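Local atomic coordinates of putative phosphosugar isomerase (Silicibacter pomeroyi DSS-3, PDB entry 3FJ1), a protein that probably binds phosphorylated sugars through its paired SIS domains and may act as a sugar isomerase or aminotransferase, although its activity remains unestablished. Residues G52-Y63 and T215-K226. Residues are numbered along the deposited sequence; the frame is centred on the assembly and turned at random. Where two conformers were deposited one is given.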
ATOM      1  N   GLY A  52       8.483  -6.072  -1.117  1.00 10.51           N
ATOM      2  CA  GLY A  52       8.705  -6.112  -2.561  1.00 10.02           C
ATOM      3  C   GLY A  52       7.605  -6.796  -3.344  1.00  9.60           C
ATOM      4  O   GLY A  52       6.420  -6.631  -3.063  1.00  9.41           O
ATOM      5  N   SER A  53       7.999  -7.558  -4.353  1.00  9.65           N
ATOM      6  CA  SER A  53       7.048  -8.254  -5.196  1.00  9.26           C
ATOM      7  C   SER A  53       6.198  -9.239  -4.388  1.00  8.62           C
ATOM      8  O   SER A  53       5.023  -9.452  -4.712  1.00  8.51           O
ATOM      9  CB  SER A  53       7.800  -8.970  -6.321  1.00  9.35           C
ATOM     10  OG  SER A  53       6.923  -9.625  -7.208  1.00  9.07           O
ATOM     11  N   SER A  54       6.788  -9.851  -3.359  1.00  8.66           N
ATOM     12  CA  SER A  54       6.049 -10.749  -2.456  1.00  9.44           C
ATOM     13  C   SER A  54       4.866 -10.058  -1.804  1.00  8.56           C
ATOM     14  O   SER A  54       3.859 -10.694  -1.540  1.00  9.92           O
ATOM     15  CB  SER A  54       6.940 -11.401  -1.403  1.00  9.38           C
ATOM     16  OG  SER A  54       7.859 -12.304  -1.991  1.00  8.69           O
ATOM     17  N   ASP A  55       4.945  -8.758  -1.567  1.00  8.51           N
ATOM     18  CA  ASP A  55       3.793  -8.055  -0.996  1.00  9.05           C
ATOM     19  C   ASP A  55       2.635  -7.877  -2.001  1.00  8.38           C
ATOM     20  O   ASP A  55       1.495  -7.784  -1.606  1.00  7.67           O
ATOM     21  CB  ASP A  55       4.221  -6.728  -0.382  1.00  9.62           C
ATOM     22  CG  ASP A  55       3.358  -6.322   0.798  1.00 10.96           C
ATOM     23  OD1 ASP A  55       2.589  -7.148   1.345  1.00 11.52           O
ATOM     24  OD2 ASP A  55       3.477  -5.151   1.189  1.00 12.43           O
ATOM     25  N   HIS A  56       2.945  -7.841  -3.303  1.00  8.52           N
ATOM     26  CA  HIS A  56       1.911  -7.795  -4.350  1.00  8.41           C
ATOM     27  C   HIS A  56       1.208  -9.157  -4.393  1.00  7.83           C
ATOM     28  O   HIS A  56      -0.006  -9.240  -4.608  1.00  8.90           O
ATOM     29  CB  HIS A  56       2.488  -7.383  -5.696  1.00  8.27           C
ATOM     30  CG  HIS A  56       3.166  -6.042  -5.657  1.00  9.15           C
ATOM     31  ND1 HIS A  56       2.649  -4.977  -4.943  1.00  8.99           N
ATOM     32  CD2 HIS A  56       4.287  -5.581  -6.264  1.00  9.34           C
ATOM     33  CE1 HIS A  56       3.456  -3.938  -5.072  1.00 10.19           C
ATOM     34  NE2 HIS A  56       4.428  -4.259  -5.910  1.00  9.39           N
ATOM     35  N   VAL A  57       1.965 -10.227  -4.136  1.00  8.63           N
ATOM     36  CA  VAL A  57       1.377 -11.539  -3.978  1.00  7.50           C
ATOM     37  C   VAL A  57       0.398 -11.506  -2.815  1.00  8.29           C
ATOM     38  O   VAL A  57      -0.713 -12.015  -2.890  1.00  7.94           O
ATOM     39  CB  VAL A  57       2.422 -12.624  -3.770  1.00  8.25           C
ATOM     40  CG1 VAL A  57       1.685 -13.972  -3.498  1.00  7.67           C
ATOM     41  CG2 VAL A  57       3.362 -12.699  -4.999  1.00  6.70           C
ATOM     42  N   CYS A  58       0.828 -10.918  -1.712  1.00  8.60           N
ATOM     43  CA  CYS A  58      -0.031 -10.807  -0.525  1.00  8.26           C
ATOM     44  C   CYS A  58      -1.315  -9.989  -0.794  1.00  8.18           C
ATOM     45  O   CYS A  58      -2.403 -10.356  -0.354  1.00  8.34           O
ATOM     46  CB  CYS A  58       0.756 -10.266   0.633  1.00  9.67           C
ATOM     47  SG  CYS A  58       1.870 -11.511   1.373  1.00  9.27           S
ATOM     48  N   THR A  59      -1.196  -8.914  -1.559  1.00  8.26           N
ATOM     49  CA  THR A  59      -2.387  -8.162  -1.936  1.00  7.89           C
ATOM     50  C   THR A  59      -3.358  -9.044  -2.716  1.00  9.19           C
ATOM     51  O   THR A  59      -4.559  -9.066  -2.427  1.00  8.71           O
ATOM     52  CB  THR A  59      -2.013  -6.931  -2.759  1.00  7.13           C
ATOM     53  OG1 THR A  59      -1.154  -6.091  -1.969  1.00  7.26           O
ATOM     54  CG2 THR A  59      -3.280  -6.154  -3.236  1.00  7.69           C
ATOM     55  N   TYR A  60      -2.836  -9.775  -3.697  1.00  9.18           N
ATOM     56  CA  TYR A  60      -3.604 -10.746  -4.478  1.00  9.05           C
ATOM     57  C   TYR A  60      -4.314 -11.759  -3.548  1.00  9.41           C
ATOM     58  O   TYR A  60      -5.533 -11.924  -3.605  1.00  8.87           O
ATOM     59  CB  TYR A  60      -2.644 -11.423  -5.458  1.00  9.53           C
ATOM     60  CG  TYR A  60      -3.229 -12.204  -6.609  1.00  9.62           C
ATOM     61  CD1 TYR A  60      -4.453 -12.838  -6.535  1.00 10.11           C
ATOM     62  CD2 TYR A  60      -2.466 -12.417  -7.757  1.00 10.41           C
ATOM     63  CE1 TYR A  60      -4.935 -13.613  -7.594  1.00  9.81           C
ATOM     64  CE2 TYR A  60      -2.938 -13.193  -8.792  1.00 10.39           C
ATOM     65  CZ  TYR A  60      -4.161 -13.777  -8.714  1.00  9.39           C
ATOM     66  OH  TYR A  60      -4.593 -14.529  -9.759  1.00  9.24           O
ATOM     67  N   LEU A  61      -3.556 -12.360  -2.638  1.00  8.90           N
ATOM     68  CA  LEU A  61      -4.100 -13.332  -1.722  1.00  8.75           C
ATOM     69  C   LEU A  61      -5.070 -12.744  -0.682  1.00  8.33           C
ATOM     70  O   LEU A  61      -5.945 -13.476  -0.228  1.00  9.14           O
ATOM     71  CB  LEU A  61      -2.984 -14.112  -1.054  1.00  8.03           C
ATOM     72  CG  LEU A  61      -2.080 -14.936  -2.005  1.00  8.22           C
ATOM     73  CD1 LEU A  61      -0.961 -15.623  -1.166  1.00  8.28           C
ATOM     74  CD2 LEU A  61      -2.881 -15.937  -2.846  1.00  8.89           C
ATOM     75  N   SER A  62      -4.943 -11.451  -0.368  1.00  8.68           N
ATOM     76  CA  SER A  62      -5.866 -10.790   0.545  0.50  9.01           C
ATOM     77  C   SER A  62      -7.239 -10.693  -0.112  1.00  9.08           C
ATOM     78  O   SER A  62      -8.248 -11.041   0.499  1.00  8.76           O
ATOM     79  CB  SER A  62      -5.350  -9.416   0.963  0.50  9.77           C
ATOM     80  OG  SER A  62      -4.102  -9.556   1.596  0.50 10.06           O
ATOM     81  N   TYR A  63      -7.291 -10.253  -1.368  1.00  9.00           N
ATOM     82  CA  TYR A  63      -8.570 -10.262  -2.100  1.00  9.10           C
ATOM     83  C   TYR A  63      -9.153 -11.670  -2.171  1.00  8.77           C
ATOM     84  O   TYR A  63     -10.351 -11.868  -1.914  1.00  7.47           O
ATOM     85  CB  TYR A  63      -8.419  -9.715  -3.518  1.00 10.47           C
ATOM     86  CG  TYR A  63      -8.476  -8.224  -3.545  1.00 10.90           C
ATOM     87  CD1 TYR A  63      -9.696  -7.563  -3.442  1.00 11.67           C
ATOM     88  CD2 TYR A  63      -7.307  -7.466  -3.619  1.00 11.12           C
ATOM     89  CE1 TYR A  63      -9.766  -6.171  -3.427  1.00 12.16           C
ATOM     90  CE2 TYR A  63      -7.359  -6.058  -3.641  1.00 12.05           C
ATOM     91  CZ  TYR A  63      -8.591  -5.425  -3.521  1.00 11.91           C
ATOM     92  OH  TYR A  63      -8.618  -4.038  -3.498  1.00 12.67           O
ATOM     93  N   THR A 215      -9.281  -7.493  -7.332  1.00  9.35           N
ATOM     94  CA  THR A 215      -8.172  -8.476  -7.324  1.00  9.34           C
ATOM     95  C   THR A 215      -7.037  -8.102  -8.277  1.00  9.01           C
ATOM     96  O   THR A 215      -5.838  -8.188  -7.896  1.00  9.55           O
ATOM     97  CB  THR A 215      -8.685  -9.898  -7.595  1.00  9.23           C
ATOM     98  OG1 THR A 215      -9.805 -10.171  -6.741  1.00 10.21           O
ATOM     99  CG2 THR A 215      -7.589 -10.981  -7.397  1.00  9.00           C
ATOM    100  N   SER A 216      -7.387  -7.607  -9.475  1.00  8.49           N
ATOM    101  CA  SER A 216      -6.389  -7.331 -10.504  1.00  9.16           C
ATOM    102  C   SER A 216      -5.477  -6.143 -10.152  1.00  9.00           C
ATOM    103  O   SER A 216      -4.451  -5.923 -10.801  1.00  8.90           O
ATOM    104  CB  SER A 216      -7.084  -7.095 -11.846  1.00 10.07           C
ATOM    105  OG  SER A 216      -7.728  -5.835 -11.868  1.00 10.78           O
ATOM    106  N   LEU A 217      -5.871  -5.353  -9.153  1.00  8.84           N
ATOM    107  CA  LEU A 217      -4.989  -4.296  -8.675  1.00  9.33           C
ATOM    108  C   LEU A 217      -3.652  -4.855  -8.212  1.00  8.30           C
ATOM    109  O   LEU A 217      -2.639  -4.183  -8.347  1.00  9.22           O
ATOM    110  CB  LEU A 217      -5.627  -3.478  -7.545  1.00  9.18           C
ATOM    111  CG  LEU A 217      -4.883  -2.200  -7.129  1.00  9.92           C
ATOM    112  CD1 LEU A 217      -4.567  -1.219  -8.257  1.00 11.14           C
ATOM    113  CD2 LEU A 217      -5.746  -1.510  -6.036  1.00 10.20           C
ATOM    114  N   ALA A 218      -3.631  -6.089  -7.721  1.00  8.53           N
ATOM    115  CA  ALA A 218      -2.381  -6.708  -7.238  1.00  7.93           C
ATOM    116  C   ALA A 218      -1.407  -6.935  -8.395  1.00  7.81           C
ATOM    117  O   ALA A 218      -0.209  -6.655  -8.278  1.00  7.67           O
ATOM    118  CB  ALA A 218      -2.683  -8.037  -6.476  1.00  7.87           C
ATOM    119  N   VAL A 219      -1.907  -7.432  -9.526  1.00  7.96           N
ATOM    120  CA  VAL A 219      -1.041  -7.643 -10.712  1.00  8.35           C
ATOM    121  C   VAL A 219      -0.766  -6.290 -11.404  1.00  7.97           C
ATOM    122  O   VAL A 219       0.274  -6.133 -12.008  1.00  8.15           O
ATOM    123  CB  VAL A 219      -1.584  -8.735 -11.741  1.00  8.38           C
ATOM    124  CG1 VAL A 219      -1.658 -10.143 -11.083  1.00  8.68           C
ATOM    125  CG2 VAL A 219      -2.887  -8.303 -12.372  1.00  9.52           C
ATOM    126  N   SER A 220      -1.672  -5.304 -11.322  1.00  7.96           N
ATOM    127  CA  SER A 220      -1.385  -3.969 -11.827  1.00  8.18           C
ATOM    128  C   SER A 220      -0.167  -3.386 -11.053  1.00  8.93           C
ATOM    129  O   SER A 220       0.743  -2.784 -11.634  1.00  8.59           O
ATOM    130  CB  SER A 220      -2.617  -3.065 -11.675  1.00  7.95           C
ATOM    131  OG  SER A 220      -2.362  -1.772 -12.209  1.00  7.62           O
ATOM    132  N   ASN A 221      -0.134  -3.601  -9.751  1.00  9.15           N
ATOM    133  CA  ASN A 221       0.966  -3.101  -8.900  1.00  9.03           C
ATOM    134  C   ASN A 221       2.271  -3.829  -9.266  1.00  8.90           C
ATOM    135  O   ASN A 221       3.338  -3.243  -9.383  1.00 10.29           O
ATOM    136  CB  ASN A 221       0.662  -3.355  -7.406  1.00  8.83           C
ATOM    137  CG  ASN A 221      -0.443  -2.472  -6.862  1.00  9.49           C
ATOM    138  OD1 ASN A 221      -0.902  -1.547  -7.541  1.00  9.11           O
ATOM    139  ND2 ASN A 221      -0.875  -2.746  -5.644  1.00  8.93           N
ATOM    140  N   GLU A 222       2.168  -5.139  -9.422  1.00  9.13           N
ATOM    141  CA  GLU A 222       3.328  -5.991  -9.796  1.00  8.85           C
ATOM    142  C   GLU A 222       3.880  -5.573 -11.154  1.00  8.88           C
ATOM    143  O   GLU A 222       5.093  -5.495 -11.341  1.00  9.49           O
ATOM    144  CB  GLU A 222       2.884  -7.472  -9.817  1.00  8.73           C
ATOM    145  CG  GLU A 222       3.833  -8.524 -10.476  1.00  8.59           C
ATOM    146  CD  GLU A 222       5.191  -8.720  -9.803  1.00 10.31           C
ATOM    147  OE1 GLU A 222       5.428  -8.128  -8.739  1.00 10.24           O
ATOM    148  OE2 GLU A 222       6.044  -9.482 -10.369  1.00  9.70           O
ATOM    149  N   ALA A 223       2.978  -5.303 -12.090  1.00  8.47           N
ATOM    150  CA  ALA A 223       3.349  -4.907 -13.453  1.00  8.54           C
ATOM    151  C   ALA A 223       4.177  -3.605 -13.445  1.00  8.71           C
ATOM    152  O   ALA A 223       5.247  -3.536 -14.071  1.00  9.36           O
ATOM    153  CB  ALA A 223       2.102  -4.765 -14.312  1.00  7.44           C
ATOM    154  N   ALA A 224       3.710  -2.593 -12.711  1.00  9.07           N
ATOM    155  CA  ALA A 224       4.464  -1.339 -12.606  1.00  9.47           C
ATOM    156  C   ALA A 224       5.854  -1.586 -11.978  1.00  9.44           C
ATOM    157  O   ALA A 224       6.852  -1.069 -12.471  1.00  9.65           O
ATOM    158  CB  ALA A 224       3.696  -0.258 -11.867  1.00  9.86           C
ATOM    159  N   LEU A 225       5.914  -2.409 -10.934  1.00  8.51           N
ATOM    160  CA  LEU A 225       7.176  -2.728 -10.286  1.00  9.22           C
ATOM    161  C   LEU A 225       8.171  -3.340 -11.274  1.00  8.37           C
ATOM    162  O   LEU A 225       9.297  -2.843 -11.436  1.00  8.91           O
ATOM    163  CB  LEU A 225       6.959  -3.687  -9.112  1.00  9.48           C
ATOM    164  CG  LEU A 225       8.230  -4.231  -8.442  1.00  9.87           C
ATOM    165  CD1 LEU A 225       9.108  -3.055  -7.974  1.00 10.04           C
ATOM    166  CD2 LEU A 225       7.922  -5.193  -7.300  1.00  9.72           C
ATOM    167  N   LYS A 226       7.741  -4.401 -11.949  1.00  9.18           N
ATOM    168  CA  LYS A 226       8.640  -5.138 -12.815  1.00  8.58           C
ATOM    169  C   LYS A 226       9.035  -4.369 -14.090  1.00  9.47           C
ATOM    170  O   LYS A 226      10.152  -4.554 -14.616  1.00  9.39           O
ATOM    171  CB  LYS A 226       8.120  -6.540 -13.108  1.00  8.38           C
ATOM    172  CG  LYS A 226       7.955  -7.393 -11.831  1.00  7.99           C
ATOM    173  CD  LYS A 226       9.255  -7.553 -11.012  1.00  9.28           C
ATOM    174  CE  LYS A 226       9.046  -8.366  -9.679  1.00  9.13           C
ATOM    175  NZ  LYS A 226       8.575  -9.767  -9.815  1.00  8.42           N
TER
HETATM  176  O   HOH W   1       0.312  -4.432  -3.642  1.00  8.08           O
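The helices that follow the first strand of each parallel sheet, one from each of two tandem SIS domains, pack together, with S53, H56 and Y60 meeting A218, E222 and K226. The pairing illustrates how a double-SIS protein can join its halves: segments 53-63 and 217-226 run antiparallel at 168°, with axes 8.3 Å apart. The small A218 is consistent with this closeness: its CB lies 3.5 Å from CB of Y60. T215 CG2 and V219 CG1 touch the Y60 ring, whose OH is hydrogen-bonded to L306 O; toward the start of 215-226, T215 CA sits over a face of the Y63 ring. Farther along that helix, H56 fits as a knob among A218, N221, E222 and L225. Its CG is anti to the carbonyl carbon (chi1 -58°), which turns the imidazole across the N221 side chain at about a right angle, with N221 CB over one face, 3.8 Å from the ring centroid. A water in the ring plane, 2.7 Å from H56 ND1, also meets T59 OG1 and accepts from ND2 of N221, whose OD1 is hydrogen-bonded to S237 OG. E222 bends at chi2 and brings its carboxylate to S53 and K226, while Y317 also bonds OE2. With alanine replacing E222, K226, which also donates to A151 O, would probably lose its carboxylate mate, and the S53 hydroxyl would be less firmly fixed. Here, K226 NZ donates to S53 OG and forms a salt bridge with E222 OE2 at 2.6 Å, and S53 OG donates to E222 OE1 at 2.6 Å, from the syn side but 33° out of the carboxylate plane.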